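Local structure of KaiC-like domain-containing protein (Pyrococcus horikoshii, 2EKD) at the interface of chains A and B. The protein is of unknown function but, as a KaiC-like member of the DUF257 family of Pyrococcus proteins, may be related to RecA-type ATPases. Numbering follows the deposited sequence. Chains: chain A/B, Hypothetical protein PH0250.

Contact 1: the interface of chains A and B. Residues chain A 13-16, 145, 176, 192; chain B 58, 61-63.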
ATOM      1  N   ARG A  13       9.222  32.376 -20.404  1.00 28.78           N
ATOM      2  CA  ARG A  13      10.285  32.850 -21.280  1.00 30.46           C
ATOM      3  C   ARG A  13      10.459  31.839 -22.402  1.00 31.13           C
ATOM      4  O   ARG A  13      10.155  30.649 -22.234  1.00 30.65           O
ATOM      5  CB  ARG A  13      11.620  32.929 -20.542  1.00 32.00           C
ATOM      6  CG  ARG A  13      11.635  33.775 -19.301  1.00 35.29           C
ATOM      7  CD  ARG A  13      13.046  33.852 -18.772  1.00 37.95           C
ATOM      8  NE  ARG A  13      13.183  34.874 -17.743  1.00 41.89           N
ATOM      9  CZ  ARG A  13      14.339  35.424 -17.397  1.00 43.16           C
ATOM     10  NH1 ARG A  13      15.459  35.046 -18.000  1.00 44.75           N
ATOM     11  NH2 ARG A  13      14.376  36.353 -16.453  1.00 45.80           N
ATOM     12  N   VAL A  14      10.956  32.311 -23.539  1.00 28.45           N
ATOM     13  CA  VAL A  14      11.209  31.429 -24.661  1.00 29.03           C
ATOM     14  C   VAL A  14      12.205  30.380 -24.155  1.00 25.92           C
ATOM     15  O   VAL A  14      13.090  30.689 -23.363  1.00 25.09           O
ATOM     16  CB  VAL A  14      11.812  32.217 -25.857  1.00 31.36           C
ATOM     17  CG1 VAL A  14      12.442  31.266 -26.855  1.00 32.08           C
ATOM     18  CG2 VAL A  14      10.719  33.019 -26.541  1.00 33.04           C
ATOM     19  N   GLY A  15      12.042  29.139 -24.597  1.00 25.64           N
ATOM     20  CA  GLY A  15      12.939  28.082 -24.160  1.00 24.19           C
ATOM     21  C   GLY A  15      12.453  27.333 -22.930  1.00 25.23           C
ATOM     22  O   GLY A  15      13.008  26.292 -22.582  1.00 26.00           O
ATOM     23  N   GLU A  16      11.432  27.855 -22.255  1.00 23.60           N
ATOM     24  CA  GLU A  16      10.910  27.187 -21.070  1.00 24.72           C
ATOM     25  C   GLU A  16      10.147  25.920 -21.422  1.00 23.77           C
ATOM     26  O   GLU A  16       9.684  25.742 -22.548  1.00 23.68           O
ATOM     27  CB  GLU A  16       9.952  28.095 -20.283  1.00 25.76           C
ATOM     28  CG  GLU A  16      10.607  29.060 -19.310  1.00 28.18           C
ATOM     29  CD  GLU A  16       9.705  29.390 -18.130  1.00 31.01           C
ATOM     30  OE1 GLU A  16       9.351  28.455 -17.373  1.00 30.69           O
ATOM     31  OE2 GLU A  16       9.353  30.578 -17.954  1.00 29.02           O
ATOM     32  N   GLY A 145      15.072  24.427 -22.420  1.00 27.53           N
ATOM     33  CA  GLY A 145      15.965  25.511 -22.777  1.00 30.35           C
ATOM     34  C   GLY A 145      16.099  25.860 -24.250  1.00 32.61           C
ATOM     35  O   GLY A 145      16.680  26.899 -24.565  1.00 32.26           O
ATOM     36  N   THR A 176      10.830  23.889 -16.093  1.00 16.98           N
ATOM     37  CA  THR A 176      11.129  25.209 -15.530  1.00 17.82           C
ATOM     38  C   THR A 176       9.928  25.881 -14.875  1.00 17.85           C
ATOM     39  O   THR A 176      10.078  26.728 -13.998  1.00 18.18           O
ATOM     40  CB  THR A 176      11.688  26.159 -16.619  1.00 19.80           C
ATOM     41  OG1 THR A 176      10.809  26.152 -17.751  1.00 22.58           O
ATOM     42  CG2 THR A 176      13.086  25.714 -17.061  1.00 20.16           C
ATOM     43  N   ILE A 192      10.150  30.509 -13.004  1.00 23.58           N
ATOM     44  CA  ILE A 192      11.470  31.148 -12.985  1.00 25.92           C
ATOM     45  C   ILE A 192      11.423  32.489 -12.249  1.00 28.85           C
ATOM     46  O   ILE A 192      12.431  33.027 -11.808  1.00 28.32           O
ATOM     47  CB  ILE A 192      11.920  31.335 -14.436  1.00 28.11           C
ATOM     48  CG1 ILE A 192      12.452  30.010 -14.995  1.00 26.02           C
ATOM     49  CG2 ILE A 192      13.063  32.363 -14.490  1.00 26.69           C
ATOM     50  CD1 ILE A 192      12.833  30.113 -16.471  1.00 30.57           C
TER
ATOM     51  N   ARG B  58      18.580  24.596 -16.798  1.00 14.44           N
ATOM     52  CA  ARG B  58      17.508  25.265 -16.070  1.00 17.10           C
ATOM     53  C   ARG B  58      17.984  26.646 -15.618  1.00 16.76           C
ATOM     54  O   ARG B  58      17.255  27.628 -15.716  1.00 15.58           O
ATOM     55  CB  ARG B  58      17.091  24.422 -14.863  1.00 17.30           C
ATOM     56  CG  ARG B  58      15.639  23.976 -14.860  1.00 21.32           C
ATOM     57  CD  ARG B  58      15.522  22.511 -14.413  1.00 21.25           C
ATOM     58  NE  ARG B  58      16.082  22.344 -13.084  1.00 20.57           N
ATOM     59  CZ  ARG B  58      16.633  21.228 -12.618  1.00 19.28           C
ATOM     60  NH1 ARG B  58      16.707  20.141 -13.369  1.00 17.59           N
ATOM     61  NH2 ARG B  58      17.106  21.208 -11.387  1.00 20.66           N
ATOM     62  N   VAL B  61      18.321  29.039 -18.729  1.00 25.46           N
ATOM     63  CA  VAL B  61      17.040  29.599 -19.149  1.00 25.99           C
ATOM     64  C   VAL B  61      16.561  30.672 -18.167  1.00 26.01           C
ATOM     65  O   VAL B  61      15.925  31.656 -18.525  1.00 26.67           O
ATOM     66  CB  VAL B  61      15.998  28.476 -19.231  1.00 27.81           C
ATOM     67  CG1 VAL B  61      14.654  29.055 -19.664  1.00 31.61           C
ATOM     68  CG2 VAL B  61      16.418  27.418 -20.233  1.00 29.95           C
ATOM     69  N   ALA B  62      16.850  30.424 -16.878  1.00 24.36           N
ATOM     70  CA  ALA B  62      16.438  31.381 -15.853  1.00 26.75           C
ATOM     71  C   ALA B  62      17.176  32.720 -15.993  1.00 27.54           C
ATOM     72  O   ALA B  62      16.909  33.692 -15.300  1.00 28.97           O
ATOM     73  CB  ALA B  62      16.728  30.764 -14.484  1.00 25.94           C
ATOM     74  N   GLY B  63      18.177  32.736 -16.899  1.00 28.24           N
ATOM     75  CA  GLY B  63      18.879  33.990 -17.178  1.00 28.81           C
ATOM     76  C   GLY B  63      20.171  34.134 -16.369  1.00 29.94           C
ATOM     77  O   GLY B  63      20.822  35.169 -16.360  1.00 29.96           O
TER
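The C-terminal end of helix 51-61 of chain B, with the turn B:Ala62 and B:Gly63 that follows it, comes up against four loops of chain A: the stretch A:Arg13 to A:Glu16, A:Gly145, A:Thr176 and A:Ile192. Contact here is by shape, with no polar bond from chain to chain. B:Val61 is the knob. Its CG1 stands anti to the backbone N (chi1 180°) and its CG2 anti to the carbonyl carbon, so the two methyls diverge into different parts of chain A. CG1 lies 3.8 Å from A:Ile192 CD1, the two side chains crossing at about a right angle, and touches A:Glu16 CG more loosely at 4.1 Å. CG2 points to the bare backbone of A:Gly145, packing closely on its CA (3.2 Å). A:Ile192 presents its two ends separately: CD1 to the valine, and the CG2 branch to B:Ala62, 3.8 Å from the alanine CA. Beside it A:Thr176 CG2 and the aliphatic CG of B:Arg58 run past each other in opposite directions, 3.8 Å apart. A:Arg13, extended from CG to NE, passes alongside the helix end; its guanidinium NH1 comes within 3.4 Å of B:Ala62 O without bonding, though the carbonyl-rich helix end is likely to favour that positive charge. Behind this surface, A:Glu16 ties the receiving loops together. Its OE2 accepts the backbone N-H of A:Arg13 at 3.0 Å, and its OE1 accepts the hydroxyl OG1 of A:Thr176 at 2.8 Å, each oxygen using its anti lone pair. The carboxylate is thus gripped from both sides, which is likely to hold the threonine with OG1 in the crowded position between the backbone N and the carbonyl carbon (chi1 51°) and CG2 turned towards chain B. In the fold, chain A contributes loops flanking strands 17-22, 149-156, 177-182 and 185-190, whereas chain B offers a helix terminus between strand 44-48 and helix 67-70.

Contact 2: the interface of chains A and B. Residues chain A 166-167, 169-170, 173; chain B 24, 122, 126, 156, 158-159, 162-163.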
ATOM      1  N   PRO A 166       7.434   8.341  -8.111  1.00 30.06           N
ATOM      2  CA  PRO A 166       8.794   8.859  -8.292  1.00 29.29           C
ATOM      3  C   PRO A 166       8.955   9.575  -9.630  1.00 27.58           C
ATOM      4  O   PRO A 166       9.679  10.562  -9.729  1.00 28.14           O
ATOM      5  CB  PRO A 166       9.659   7.603  -8.210  1.00 29.89           C
ATOM      6  CG  PRO A 166       8.879   6.721  -7.280  1.00 29.97           C
ATOM      7  CD  PRO A 166       7.462   6.905  -7.775  1.00 28.07           C
ATOM      8  N   ILE A 167       8.270   9.073 -10.654  1.00 25.27           N
ATOM      9  CA  ILE A 167       8.354   9.657 -11.990  1.00 23.17           C
ATOM     10  C   ILE A 167       7.772  11.061 -12.050  1.00 22.82           C
ATOM     11  O   ILE A 167       8.283  11.914 -12.771  1.00 22.24           O
ATOM     12  CB  ILE A 167       7.648   8.761 -13.038  1.00 23.63           C
ATOM     13  CG1 ILE A 167       8.377   7.417 -13.143  1.00 22.92           C
ATOM     14  CG2 ILE A 167       7.640   9.450 -14.401  1.00 23.98           C
ATOM     15  CD1 ILE A 167       9.855   7.541 -13.484  1.00 20.76           C
ATOM     16  N   ASP A 169       7.772  13.266  -9.633  1.00 22.09           N
ATOM     17  CA  ASP A 169       8.736  14.162  -9.002  1.00 23.74           C
ATOM     18  C   ASP A 169       9.923  14.472  -9.914  1.00 21.33           C
ATOM     19  O   ASP A 169      10.461  15.580  -9.874  1.00 19.73           O
ATOM     20  CB  ASP A 169       9.219  13.573  -7.677  1.00 26.82           C
ATOM     21  CG  ASP A 169       8.198  13.742  -6.563  1.00 33.40           C
ATOM     22  OD1 ASP A 169       7.954  14.900  -6.146  1.00 34.61           O
ATOM     23  OD2 ASP A 169       7.637  12.721  -6.108  1.00 35.85           O
ATOM     24  N   LEU A 170      10.328  13.500 -10.731  1.00 19.41           N
ATOM     25  CA  LEU A 170      11.438  13.708 -11.661  1.00 20.58           C
ATOM     26  C   LEU A 170      11.023  14.719 -12.723  1.00 21.31           C
ATOM     27  O   LEU A 170      11.802  15.599 -13.096  1.00 20.18           O
ATOM     28  CB  LEU A 170      11.824  12.406 -12.362  1.00 21.65           C
ATOM     29  CG  LEU A 170      12.758  11.434 -11.656  1.00 24.16           C
ATOM     30  CD1 LEU A 170      13.043  10.273 -12.594  1.00 25.49           C
ATOM     31  CD2 LEU A 170      14.055  12.144 -11.272  1.00 24.00           C
ATOM     32  N   GLU A 173      10.882  18.194 -11.486  1.00 16.82           N
ATOM     33  CA  GLU A 173      12.258  18.663 -11.299  1.00 18.22           C
ATOM     34  C   GLU A 173      12.924  19.198 -12.574  1.00 19.02           C
ATOM     35  O   GLU A 173      13.622  20.217 -12.530  1.00 18.70           O
ATOM     36  CB  GLU A 173      13.146  17.545 -10.737  1.00 17.03           C
ATOM     37  CG  GLU A 173      14.571  17.990 -10.417  1.00 21.52           C
ATOM     38  CD  GLU A 173      15.464  16.851  -9.910  1.00 25.94           C
ATOM     39  OE1 GLU A 173      14.941  15.905  -9.278  1.00 25.62           O
ATOM     40  OE2 GLU A 173      16.695  16.912 -10.129  1.00 24.15           O
TER
ATOM     41  N   GLY B  24      10.783  18.473  -6.647  1.00 21.10           N
ATOM     42  CA  GLY B  24      10.712  19.061  -7.972  1.00 21.74           C
ATOM     43  C   GLY B  24      10.361  20.543  -8.003  1.00 23.60           C
ATOM     44  O   GLY B  24      10.767  21.246  -8.928  1.00 25.21           O
ATOM     45  N   HIS B 122      19.879  10.113  -6.635  1.00 21.26           N
ATOM     46  CA  HIS B 122      18.546   9.526  -6.621  1.00 23.70           C
ATOM     47  C   HIS B 122      18.240   8.760  -7.903  1.00 24.15           C
ATOM     48  O   HIS B 122      17.432   7.835  -7.896  1.00 24.00           O
ATOM     49  CB  HIS B 122      17.476  10.602  -6.389  1.00 22.26           C
ATOM     50  CG  HIS B 122      17.520  11.727  -7.372  1.00 24.39           C
ATOM     51  ND1 HIS B 122      18.366  12.807  -7.230  1.00 24.54           N
ATOM     52  CD2 HIS B 122      16.837  11.931  -8.524  1.00 24.66           C
ATOM     53  CE1 HIS B 122      18.201  13.627  -8.254  1.00 27.16           C
ATOM     54  NE2 HIS B 122      17.279  13.118  -9.053  1.00 23.88           N
ATOM     55  N   LEU B 126      16.756   4.908  -8.045  1.00 24.08           N
ATOM     56  CA  LEU B 126      15.495   4.592  -8.701  1.00 25.69           C
ATOM     57  C   LEU B 126      15.686   3.422  -9.672  1.00 26.57           C
ATOM     58  O   LEU B 126      14.808   2.572  -9.816  1.00 25.77           O
ATOM     59  CB  LEU B 126      14.981   5.814  -9.467  1.00 24.81           C
ATOM     60  CG  LEU B 126      13.666   5.652 -10.230  1.00 23.71           C
ATOM     61  CD1 LEU B 126      12.561   5.285  -9.253  1.00 20.03           C
ATOM     62  CD2 LEU B 126      13.328   6.946 -10.972  1.00 22.66           C
ATOM     63  N   ASN B 156      16.761  14.263  -4.811  1.00 16.50           N
ATOM     64  CA  ASN B 156      15.330  14.527  -4.878  1.00 16.78           C
ATOM     65  C   ASN B 156      14.751  13.558  -3.855  1.00 18.81           C
ATOM     66  O   ASN B 156      14.610  12.358  -4.126  1.00 17.25           O
ATOM     67  CB  ASN B 156      14.792  14.197  -6.267  1.00 17.44           C
ATOM     68  CG  ASN B 156      13.322  14.514  -6.411  1.00 17.65           C
ATOM     69  OD1 ASN B 156      12.514  14.167  -5.550  1.00 17.71           O
ATOM     70  ND2 ASN B 156      12.963  15.165  -7.509  1.00 17.46           N
ATOM     71  N   ASN B 158      11.751  12.820  -2.586  1.00 19.31           N
ATOM     72  CA  ASN B 158      10.607  12.007  -2.980  1.00 21.42           C
ATOM     73  C   ASN B 158      10.936  10.825  -3.876  1.00 21.36           C
ATOM     74  O   ASN B 158      10.366   9.749  -3.716  1.00 21.31           O
ATOM     75  CB  ASN B 158       9.550  12.879  -3.652  1.00 24.58           C
ATOM     76  CG  ASN B 158       8.960  13.894  -2.702  1.00 29.25           C
ATOM     77  OD1 ASN B 158       8.916  13.670  -1.492  1.00 30.32           O
ATOM     78  ND2 ASN B 158       8.491  15.015  -3.241  1.00 33.15           N
ATOM     79  N   VAL B 159      11.849  11.020  -4.818  1.00 19.77           N
ATOM     80  CA  VAL B 159      12.227   9.935  -5.706  1.00 20.95           C
ATOM     81  C   VAL B 159      12.707   8.740  -4.890  1.00 20.55           C
ATOM     82  O   VAL B 159      12.303   7.610  -5.137  1.00 20.63           O
ATOM     83  CB  VAL B 159      13.347  10.372  -6.680  1.00 18.89           C
ATOM     84  CG1 VAL B 159      13.882   9.174  -7.421  1.00 19.16           C
ATOM     85  CG2 VAL B 159      12.804  11.396  -7.667  1.00 17.49           C
ATOM     86  N   LYS B 162       9.785   7.292  -2.186  1.00 29.64           N
ATOM     87  CA  LYS B 162       8.759   6.514  -2.864  1.00 31.54           C
ATOM     88  C   LYS B 162       9.262   5.244  -3.534  1.00 32.32           C
ATOM     89  O   LYS B 162       8.520   4.270  -3.655  1.00 33.72           O
ATOM     90  CB  LYS B 162       8.035   7.409  -3.869  1.00 32.92           C
ATOM     91  CG  LYS B 162       7.458   8.665  -3.209  1.00 35.46           C
ATOM     92  CD  LYS B 162       6.902   9.641  -4.230  1.00 38.97           C
ATOM     93  CE  LYS B 162       6.474  10.949  -3.577  1.00 40.35           C
ATOM     94  NZ  LYS B 162       5.501  10.732  -2.470  1.00 41.80           N
ATOM     95  N   HIS B 163      10.517   5.242  -3.970  1.00 30.51           N
ATOM     96  CA  HIS B 163      11.066   4.046  -4.590  1.00 30.22           C
ATOM     97  C   HIS B 163      11.400   3.049  -3.484  1.00 31.16           C
ATOM     98  O   HIS B 163      10.964   1.898  -3.516  1.00 31.88           O
ATOM     99  CB  HIS B 163      12.323   4.379  -5.386  1.00 28.64           C
ATOM    100  CG  HIS B 163      13.040   3.174  -5.909  1.00 28.57           C
ATOM    101  ND1 HIS B 163      12.532   2.381  -6.914  1.00 28.76           N
ATOM    102  CD2 HIS B 163      14.232   2.631  -5.565  1.00 27.81           C
ATOM    103  CE1 HIS B 163      13.380   1.400  -7.170  1.00 28.87           C
ATOM    104  NE2 HIS B 163      14.420   1.528  -6.364  1.00 29.30           N
TER
HETATM  105  O   HOH W   1      17.623  14.518 -11.379  1.00 33.89           O
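Helix 165-174 of chain A lies across the junction of strand 149-156 and helix 157-163 of chain B, with helix 121-127 alongside. The tight part is apolar. A:Leu170 CD1 meets B:Leu126 CD2 tip to tip at 3.7 Å, while its other methyl, CD2, crosses B:Val159 CG2 and reaches the edge of the B:His122 ring in its plane. A:Pro166 sets its ring CG obliquely against B:Lys162 CB, 3.6 Å away. Around this packing the polar groups are more exacting. B:Asn156, with CG anti to the backbone N (chi1 -177°), sends ND2 to A:Glu173 OE1 at 2.8 Å, an almost straight bond (176° at H) in the amide plane and on the anti lone pair. Its OD1 receives the N-H of B:Val159 at 3.3 Å, from above the carbonyl plane, which holds the amide's orientation. An alanine at B:Asn156 would lose both bonds and would probably leave the glutamate less firmly placed and the start of helix 157-163 less well capped. B:Asn158 ND2 approaches A:Asp169 OD1 at 3.0 Å from above the carboxylate plane, a less favourable approach. On the looser side a water mediates the contact: A:Glu173 OE2 and B:His122 NE2 face each other tip to tip and are joined through it, 2.9 Å from the carboxylate and 2.7 Å from the imidazole. The amine end of B:Lys162 makes no direct salt bridge, its NZ lying 4.7 Å from A:Asp169 OD2, so any attraction is probably long-range. In the fold, one face of a late helix of chain A rests where a strand of chain B passes into the next helix.

The C-alpha centres of contact 1 and contact 2 lie about 22 Å apart on the same pair of chains, and no residue belongs to both. They are joined through chain A, where helix 165-174 of contact 2 runs on within a few residues to A:Thr176 of contact 1. On chain B the elements differ entirely. Contact 1 rests mainly on fit, without hydrogen bonds between the chains; contact 2 adds directional bonds and a water bridge, so together they could fix both separation and rotation of the chains. The interface is not an exact two-fold, which, in a deposited assembly of six copies, may suit a ring-like arrangement, though the structure alone does not show the biological oligomer.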